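PDB 2NYX: probable transcriptional regulatory protein, Rv1404 from Mycobacterium tuberculosis, which probably binds DNA as a transcriptional regulator of the MarR family, through a winged helix-turn-helix domain. Local coordinates for the interface of chains A and B. Numbering follows the deposited sequence. Chains: chain A/B, Probable transcriptional regulatory protein, Rv1404.

Contact 1: the interface of chains A and B. Residues chain A 17, 21, 145-146, 149-150; chain B 127-128, 130-131, 135.
A:Phe146 and B:Met131, modelled as selenomethionine, meet at the apolar centre of this patch. The terminal methyl CE of B:Met131 lies in the plane of the phenyl ring, at its edge, 3.4 Å from CD2 of A:Phe146. With chi3 at -168° the end of the B:Met131 chain is extended, and this long, flexible side chain can carry its methyl across the contact, where it also comes tip to tip with CD1 of A:Leu21. Within chain A, CD2 of A:Leu21 lies over one face of the ring near the rim, 4.1 Å above the plane. CG2 of B:Ile127 comes over the rim of the opposite face.

The side chains of B:Ile127 and A:Phe146 cross at about a right angle, which brings CG2 of the isoleucine 3.5 Å from CE2 of A:Phe146. With chi1 at -67° CG2 stands anti to the backbone N, and from there it also reaches the chain-A backbone, 3.3 Å from N of A:Gly150. Glycine suits this place because no side chain stands between the isoleucine and the main chain. A:Ala149 is similarly compact: its CB touches both O of B:Ile127 and CG of B:Met131, 3.7 Å from the latter. On the other flank the branched B:Val128 uses both methyls, CG1 against CG2 of A:Ile17 at 3.8 Å and CG2 against CD1 of A:Leu21.

Toward the rim the groups become polar without forming direct bonds across. The amide oxygen OE1 of B:Gln130 sits 3.6 Å from CA of A:Gly150, while the carboxylate of B:Glu135 approaches the small CB of A:Ala145. Long polar side chains suit such a border, where their ends could meet solvent. In the fold, chain A supplies the beginning of helix 14-39 and the end of helix 133-149 with the glycine that follows, and chain B the end of helix 107-128, the loop after it and the short 3-10 turn 133-135.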
ATOM      1  N   ILE A  17      18.915  -4.386  -7.076  1.00 22.87           N
ATOM      2  CA  ILE A  17      17.710  -5.175  -6.795  1.00 22.11           C
ATOM      3  C   ILE A  17      16.803  -4.418  -5.828  1.00 21.76           C
ATOM      4  O   ILE A  17      15.600  -4.332  -6.033  1.00 22.00           O
ATOM      5  CB  ILE A  17      18.038  -6.604  -6.252  1.00 22.12           C
ATOM      6  CG1 ILE A  17      18.784  -7.431  -7.309  1.00 22.18           C
ATOM      7  CG2 ILE A  17      16.768  -7.347  -5.846  1.00 21.23           C
ATOM      8  CD1 ILE A  17      19.479  -8.678  -6.757  1.00 21.74           C
ATOM      9  N   LEU A  21      13.044  -2.804  -6.421  1.00 19.83           N
ATOM     10  CA  LEU A  21      11.989  -3.196  -5.493  1.00 19.75           C
ATOM     11  C   LEU A  21      11.363  -1.998  -4.776  1.00 19.74           C
ATOM     12  O   LEU A  21      10.154  -1.979  -4.528  1.00 19.46           O
ATOM     13  CB  LEU A  21      12.528  -4.206  -4.480  1.00 19.90           C
ATOM     14  CG  LEU A  21      12.590  -5.655  -4.951  1.00 19.44           C
ATOM     15  CD1 LEU A  21      13.589  -6.401  -4.131  1.00 20.90           C
ATOM     16  CD2 LEU A  21      11.241  -6.314  -4.864  1.00 20.00           C
ATOM     17  N   ALA A 145      10.266 -14.489  -5.058  1.00 23.74           N
ATOM     18  CA  ALA A 145      11.604 -14.723  -4.559  1.00 24.51           C
ATOM     19  C   ALA A 145      11.866 -13.831  -3.357  1.00 25.10           C
ATOM     20  O   ALA A 145      12.452 -14.263  -2.364  1.00 25.08           O
ATOM     21  CB  ALA A 145      12.631 -14.465  -5.656  1.00 24.45           C
ATOM     22  N   PHE A 146      11.410 -12.588  -3.451  1.00 26.19           N
ATOM     23  CA  PHE A 146      11.560 -11.624  -2.376  1.00 27.25           C
ATOM     24  C   PHE A 146      10.782 -12.058  -1.132  1.00 28.11           C
ATOM     25  O   PHE A 146      11.283 -11.965  -0.012  1.00 28.10           O
ATOM     26  CB  PHE A 146      11.136 -10.237  -2.863  1.00 27.05           C
ATOM     27  CG  PHE A 146      11.107  -9.190  -1.780  1.00 27.17           C
ATOM     28  CD1 PHE A 146       9.912  -8.854  -1.156  1.00 25.75           C
ATOM     29  CD2 PHE A 146      12.278  -8.535  -1.391  1.00 26.83           C
ATOM     30  CE1 PHE A 146       9.884  -7.892  -0.163  1.00 26.46           C
ATOM     31  CE2 PHE A 146      12.255  -7.562  -0.405  1.00 26.87           C
ATOM     32  CZ  PHE A 146      11.059  -7.241   0.214  1.00 26.38           C
ATOM     33  N   ALA A 149      12.685 -15.002   0.462  1.00 38.75           N
ATOM     34  CA  ALA A 149      13.952 -14.637   1.110  1.00 40.35           C
ATOM     35  C   ALA A 149      13.785 -14.229   2.577  1.00 41.65           C
ATOM     36  O   ALA A 149      14.196 -14.953   3.487  1.00 42.20           O
ATOM     37  CB  ALA A 149      14.658 -13.542   0.319  1.00 40.05           C
ATOM     38  N   GLY A 150      13.203 -13.064   2.797  1.00 43.09           N
ATOM     39  CA  GLY A 150      12.740 -12.679   4.118  1.00 45.11           C
ATOM     40  C   GLY A 150      11.245 -12.825   3.999  1.00 46.42           C
ATOM     41  O   GLY A 150      10.768 -13.033   2.892  1.00 46.76           O
TER
ATOM     42  N   ILE B 127      16.334  -7.890   3.373  1.00 28.22           N
ATOM     43  CA  ILE B 127      15.713  -9.067   2.786  1.00 28.39           C
ATOM     44  C   ILE B 127      16.412  -9.500   1.483  1.00 28.69           C
ATOM     45  O   ILE B 127      16.529 -10.692   1.206  1.00 28.51           O
ATOM     46  CB  ILE B 127      14.191  -8.855   2.628  1.00 28.16           C
ATOM     47  CG1 ILE B 127      13.561  -8.769   4.024  1.00 28.24           C
ATOM     48  CG2 ILE B 127      13.565  -9.984   1.816  1.00 28.32           C
ATOM     49  CD1 ILE B 127      12.124  -8.311   4.071  1.00 27.73           C
ATOM     50  N   VAL B 128      16.907  -8.534   0.710  1.00 29.13           N
ATOM     51  CA  VAL B 128      17.661  -8.828  -0.512  1.00 29.85           C
ATOM     52  C   VAL B 128      19.016  -9.504  -0.231  1.00 30.64           C
ATOM     53  O   VAL B 128      19.489 -10.301  -1.044  1.00 30.75           O
ATOM     54  CB  VAL B 128      17.844  -7.564  -1.394  1.00 29.55           C
ATOM     55  CG1 VAL B 128      18.696  -7.858  -2.611  1.00 29.07           C
ATOM     56  CG2 VAL B 128      16.498  -7.044  -1.852  1.00 30.31           C
ATOM     57  N   GLN B 130      19.435 -11.730   1.783  1.00 34.75           N
ATOM     58  CA  GLN B 130      19.065 -13.117   2.051  1.00 36.09           C
ATOM     59  C   GLN B 130      18.736 -13.957   0.808  1.00 36.59           C
ATOM     60  O   GLN B 130      18.603 -15.174   0.912  1.00 36.79           O
ATOM     61  CB  GLN B 130      17.914 -13.177   3.061  1.00 35.89           C
ATOM     62  CG  GLN B 130      18.301 -12.671   4.446  1.00 36.90           C
ATOM     63  CD  GLN B 130      17.164 -12.741   5.450  1.00 37.19           C
ATOM     64  OE1 GLN B 130      16.116 -12.105   5.278  1.00 38.97           O
ATOM     65  NE2 GLN B 130      17.373 -13.507   6.519  1.00 38.17           N
HETATM   66  N   MSE B 131      18.614 -13.329  -0.357  1.00 37.24           N
HETATM   67  CA  MSE B 131      18.479 -14.084  -1.605  1.00 38.93           C
HETATM   68  C   MSE B 131      19.858 -14.596  -2.012  1.00 36.85           C
HETATM   69  O   MSE B 131      20.808 -13.807  -2.078  1.00 36.83           O
HETATM   70  CB  MSE B 131      17.905 -13.216  -2.728  1.00 38.94           C
HETATM   71  CG  MSE B 131      16.857 -12.205  -2.288  1.00 41.02           C
HETATM   72 SE   MSE B 131      15.917 -11.389  -3.808  1.00 46.50          SE
HETATM   73  CE  MSE B 131      15.014  -9.979  -2.911  1.00 43.23           C
ATOM     74  N   GLU B 135      20.702 -16.831  -7.435  1.00 27.78           N
ATOM     75  CA  GLU B 135      19.381 -16.497  -7.965  1.00 27.84           C
ATOM     76  C   GLU B 135      19.186 -15.009  -8.265  1.00 27.34           C
ATOM     77  O   GLU B 135      18.088 -14.580  -8.615  1.00 27.18           O
ATOM     78  CB  GLU B 135      18.272 -17.028  -7.044  1.00 27.80           C
ATOM     79  CG  GLU B 135      18.091 -16.292  -5.723  1.00 28.26           C
ATOM     80  CD  GLU B 135      17.026 -16.940  -4.834  1.00 29.29           C
ATOM     81  OE1 GLU B 135      16.080 -16.223  -4.410  1.00 30.73           O
ATOM     82  OE2 GLU B 135      17.134 -18.166  -4.563  1.00 30.20           O
TER

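Contact 2: the interface of chains A and B. Residues chain A 29-30, 32-34, 37; chain B 45-46, 49, 69, 71.
A:Ala30, A:Ala33 and A:Ala37 line one stripe of helix 14-39, and the first turn of chain-B helix 45-57 crosses it steeply, at roughly 70° as judged from a single turn. The small methyls let the two backbones come near each other: CB of A:Ala33 is 3.7 Å from CA of B:Pro46 and is also in contact with CB of B:Arg49. Proline suits the opening turn of a helix, where its missing N-H costs no helical hydrogen bond, and its CG rests against CB of A:Ala37.

B:Arg49 contributes carbon surface and a flat face to this contact. Its CG is anti to the backbone N (chi1 -179°), and a bend at chi2 of 58° lays the rest of the chain along A:Ala30. CB of A:Ala30 stands over the centre of the guanidinium, 3.5 Å above its plane; the N-H groups lie in the plane and so point outward around its rim, not at the methyl above. The aliphatic chain and one guanidinium face can thus pack against alanine, while the N-H edges could still be solvated.

On one flank of the stripe, B:Ile45 and A:Val29 cross obliquely. CG2 of the isoleucine, anti to its backbone N, touches CG1 of the valine at 3.9 Å and also lies near N of A:Ala33; these branched residues fill the width beside the alanines. At the far end B:Val71, in the turn between helix 62-69 and the recognition helix 73-85, presses its CG2 methyl against CB of A:Ala37 at 3.5 Å, a rather tight carbon contact, in which the small alanine methyl suits the close approach.

Polar backbone atoms meet through solvent. A water lies 2.9 Å from the carbonyl O of A:Ala30 and 2.5 Å from the carbonyl O of B:Leu69, bridging helix 14-39 of chain A and the end of helix 62-69 of chain B.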
ATOM      1  N   VAL A  29       1.824   0.692  -3.477  1.00 23.56           N
ATOM      2  CA  VAL A  29       1.163   1.667  -2.597  1.00 23.20           C
ATOM      3  C   VAL A  29       0.179   2.541  -3.373  1.00 23.25           C
ATOM      4  O   VAL A  29      -0.948   2.762  -2.922  1.00 23.73           O
ATOM      5  CB  VAL A  29       2.162   2.530  -1.810  1.00 22.66           C
ATOM      6  CG1 VAL A  29       1.455   3.694  -1.162  1.00 22.85           C
ATOM      7  CG2 VAL A  29       2.835   1.702  -0.741  1.00 21.70           C
ATOM      8  N   ALA A  30       0.593   3.012  -4.546  1.00 23.07           N
ATOM      9  CA  ALA A  30      -0.289   3.766  -5.434  1.00 22.48           C
ATOM     10  C   ALA A  30      -1.558   2.990  -5.740  1.00 22.54           C
ATOM     11  O   ALA A  30      -2.650   3.560  -5.734  1.00 22.52           O
ATOM     12  CB  ALA A  30       0.423   4.099  -6.713  1.00 22.63           C
ATOM     13  N   SER A  32      -2.833   0.468  -3.927  1.00 23.06           N
ATOM     14  CA  SER A  32      -3.589   0.352  -2.683  1.00 23.76           C
ATOM     15  C   SER A  32      -4.298   1.652  -2.303  1.00 24.03           C
ATOM     16  O   SER A  32      -5.463   1.623  -1.901  1.00 24.75           O
ATOM     17  CB  SER A  32      -2.686  -0.114  -1.552  1.00 23.83           C
ATOM     18  OG  SER A  32      -2.091  -1.343  -1.898  1.00 24.87           O
ATOM     19  N   ALA A  33      -3.605   2.780  -2.443  1.00 23.80           N
ATOM     20  CA  ALA A  33      -4.178   4.084  -2.127  1.00 23.93           C
ATOM     21  C   ALA A  33      -5.433   4.362  -2.953  1.00 23.95           C
ATOM     22  O   ALA A  33      -6.477   4.744  -2.411  1.00 23.99           O
ATOM     23  CB  ALA A  33      -3.155   5.174  -2.336  1.00 23.96           C
ATOM     24  N   HIS A  34      -5.321   4.160  -4.261  1.00 23.96           N
ATOM     25  CA  HIS A  34      -6.465   4.187  -5.163  1.00 24.15           C
ATOM     26  C   HIS A  34      -7.620   3.288  -4.671  1.00 24.30           C
ATOM     27  O   HIS A  34      -8.767   3.718  -4.617  1.00 24.29           O
ATOM     28  CB  HIS A  34      -6.012   3.787  -6.566  1.00 23.87           C
ATOM     29  CG  HIS A  34      -7.118   3.295  -7.442  1.00 23.91           C
ATOM     30  ND1 HIS A  34      -8.090   4.126  -7.951  1.00 24.54           N
ATOM     31  CD2 HIS A  34      -7.409   2.054  -7.894  1.00 25.32           C
ATOM     32  CE1 HIS A  34      -8.934   3.421  -8.680  1.00 24.49           C
ATOM     33  NE2 HIS A  34      -8.543   2.161  -8.663  1.00 25.38           N
ATOM     34  N   ALA A  37      -9.060   4.330  -0.802  1.00 26.85           N
ATOM     35  CA  ALA A  37      -9.739   5.622  -0.827  1.00 27.10           C
ATOM     36  C   ALA A  37     -11.080   5.593  -1.552  1.00 27.64           C
ATOM     37  O   ALA A  37     -12.017   6.278  -1.156  1.00 27.89           O
ATOM     38  CB  ALA A  37      -8.837   6.660  -1.452  1.00 27.11           C
TER
ATOM     39  N   ILE B  45      -2.733   5.518   3.978  1.00 31.34           N
ATOM     40  CA  ILE B  45      -2.039   5.189   2.728  1.00 30.94           C
ATOM     41  C   ILE B  45      -2.364   6.152   1.568  1.00 30.49           C
ATOM     42  O   ILE B  45      -1.441   6.601   0.879  1.00 30.62           O
ATOM     43  CB  ILE B  45      -2.211   3.673   2.337  1.00 30.97           C
ATOM     44  CG1 ILE B  45      -1.401   2.798   3.305  1.00 30.29           C
ATOM     45  CG2 ILE B  45      -1.815   3.432   0.880  1.00 31.02           C
ATOM     46  CD1 ILE B  45      -1.298   1.320   2.941  1.00 30.88           C
ATOM     47  N   PRO B  46      -3.661   6.464   1.337  1.00 30.21           N
ATOM     48  CA  PRO B  46      -3.981   7.524   0.357  1.00 29.96           C
ATOM     49  C   PRO B  46      -3.297   8.866   0.667  1.00 30.11           C
ATOM     50  O   PRO B  46      -2.767   9.527  -0.233  1.00 30.44           O
ATOM     51  CB  PRO B  46      -5.503   7.648   0.466  1.00 29.97           C
ATOM     52  CG  PRO B  46      -5.953   6.283   0.935  1.00 29.38           C
ATOM     53  CD  PRO B  46      -4.887   5.856   1.897  1.00 29.87           C
ATOM     54  N   ARG B  49       0.409   8.569  -0.320  1.00 27.73           N
ATOM     55  CA  ARG B  49       0.531   8.620  -1.773  1.00 27.62           C
ATOM     56  C   ARG B  49       0.452  10.068  -2.303  1.00 27.63           C
ATOM     57  O   ARG B  49       1.254  10.473  -3.150  1.00 28.02           O
ATOM     58  CB  ARG B  49      -0.512   7.703  -2.435  1.00 27.58           C
ATOM     59  CG  ARG B  49      -0.450   7.658  -3.954  1.00 27.49           C
ATOM     60  CD  ARG B  49       0.923   7.210  -4.441  1.00 27.24           C
ATOM     61  NE  ARG B  49       1.131   7.456  -5.864  1.00 25.14           N
ATOM     62  CZ  ARG B  49       2.255   7.156  -6.513  1.00 25.97           C
ATOM     63  NH1 ARG B  49       3.261   6.580  -5.874  1.00 27.59           N
ATOM     64  NH2 ARG B  49       2.375   7.417  -7.802  1.00 24.53           N
ATOM     65  N   LEU B  69      -3.952  10.437  -8.274  1.00 24.47           N
ATOM     66  CA  LEU B  69      -4.325   9.535  -7.186  1.00 24.59           C
ATOM     67  C   LEU B  69      -5.259   8.402  -7.612  1.00 24.51           C
ATOM     68  O   LEU B  69      -5.201   7.316  -7.038  1.00 24.38           O
ATOM     69  CB  LEU B  69      -4.975  10.297  -6.039  1.00 24.61           C
ATOM     70  CG  LEU B  69      -4.037  10.735  -4.924  1.00 26.20           C
ATOM     71  CD1 LEU B  69      -4.669  11.912  -4.197  1.00 29.25           C
ATOM     72  CD2 LEU B  69      -3.738   9.599  -3.950  1.00 26.58           C
ATOM     73  N   VAL B  71      -8.476   8.870  -7.288  1.00 24.42           N
ATOM     74  CA  VAL B  71      -9.463   9.048  -6.224  1.00 24.70           C
ATOM     75  C   VAL B  71     -10.461  10.133  -6.640  1.00 25.03           C
ATOM     76  O   VAL B  71     -10.122  11.024  -7.418  1.00 24.96           O
ATOM     77  CB  VAL B  71      -8.764   9.422  -4.881  1.00 24.68           C
ATOM     78  CG1 VAL B  71      -9.767   9.805  -3.796  1.00 24.73           C
ATOM     79  CG2 VAL B  71      -7.895   8.276  -4.408  1.00 24.52           C
TER
HETATM   80  O   HOH W   1      -3.120   6.344  -6.133  1.00 19.49           O

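About 26 Å separates the C-alpha centres of contact 1 and contact 2, and helix 14-39 of chain A runs through both: its beginning serves contact 1 and its later turns contact 2. Chain B answers with different elements, the end of helix 107-128 in contact 1 and the helix-turn-helix region in contact 2. One long helix thus joins the helical dimerisation region typical of MarR proteins to the partner's DNA-binding lobe. Such a connection could couple the arrangement of the dimer to the placing of its recognition helices. The whole interface departs from an exact two-fold, so the two copies of each contact may differ in detail.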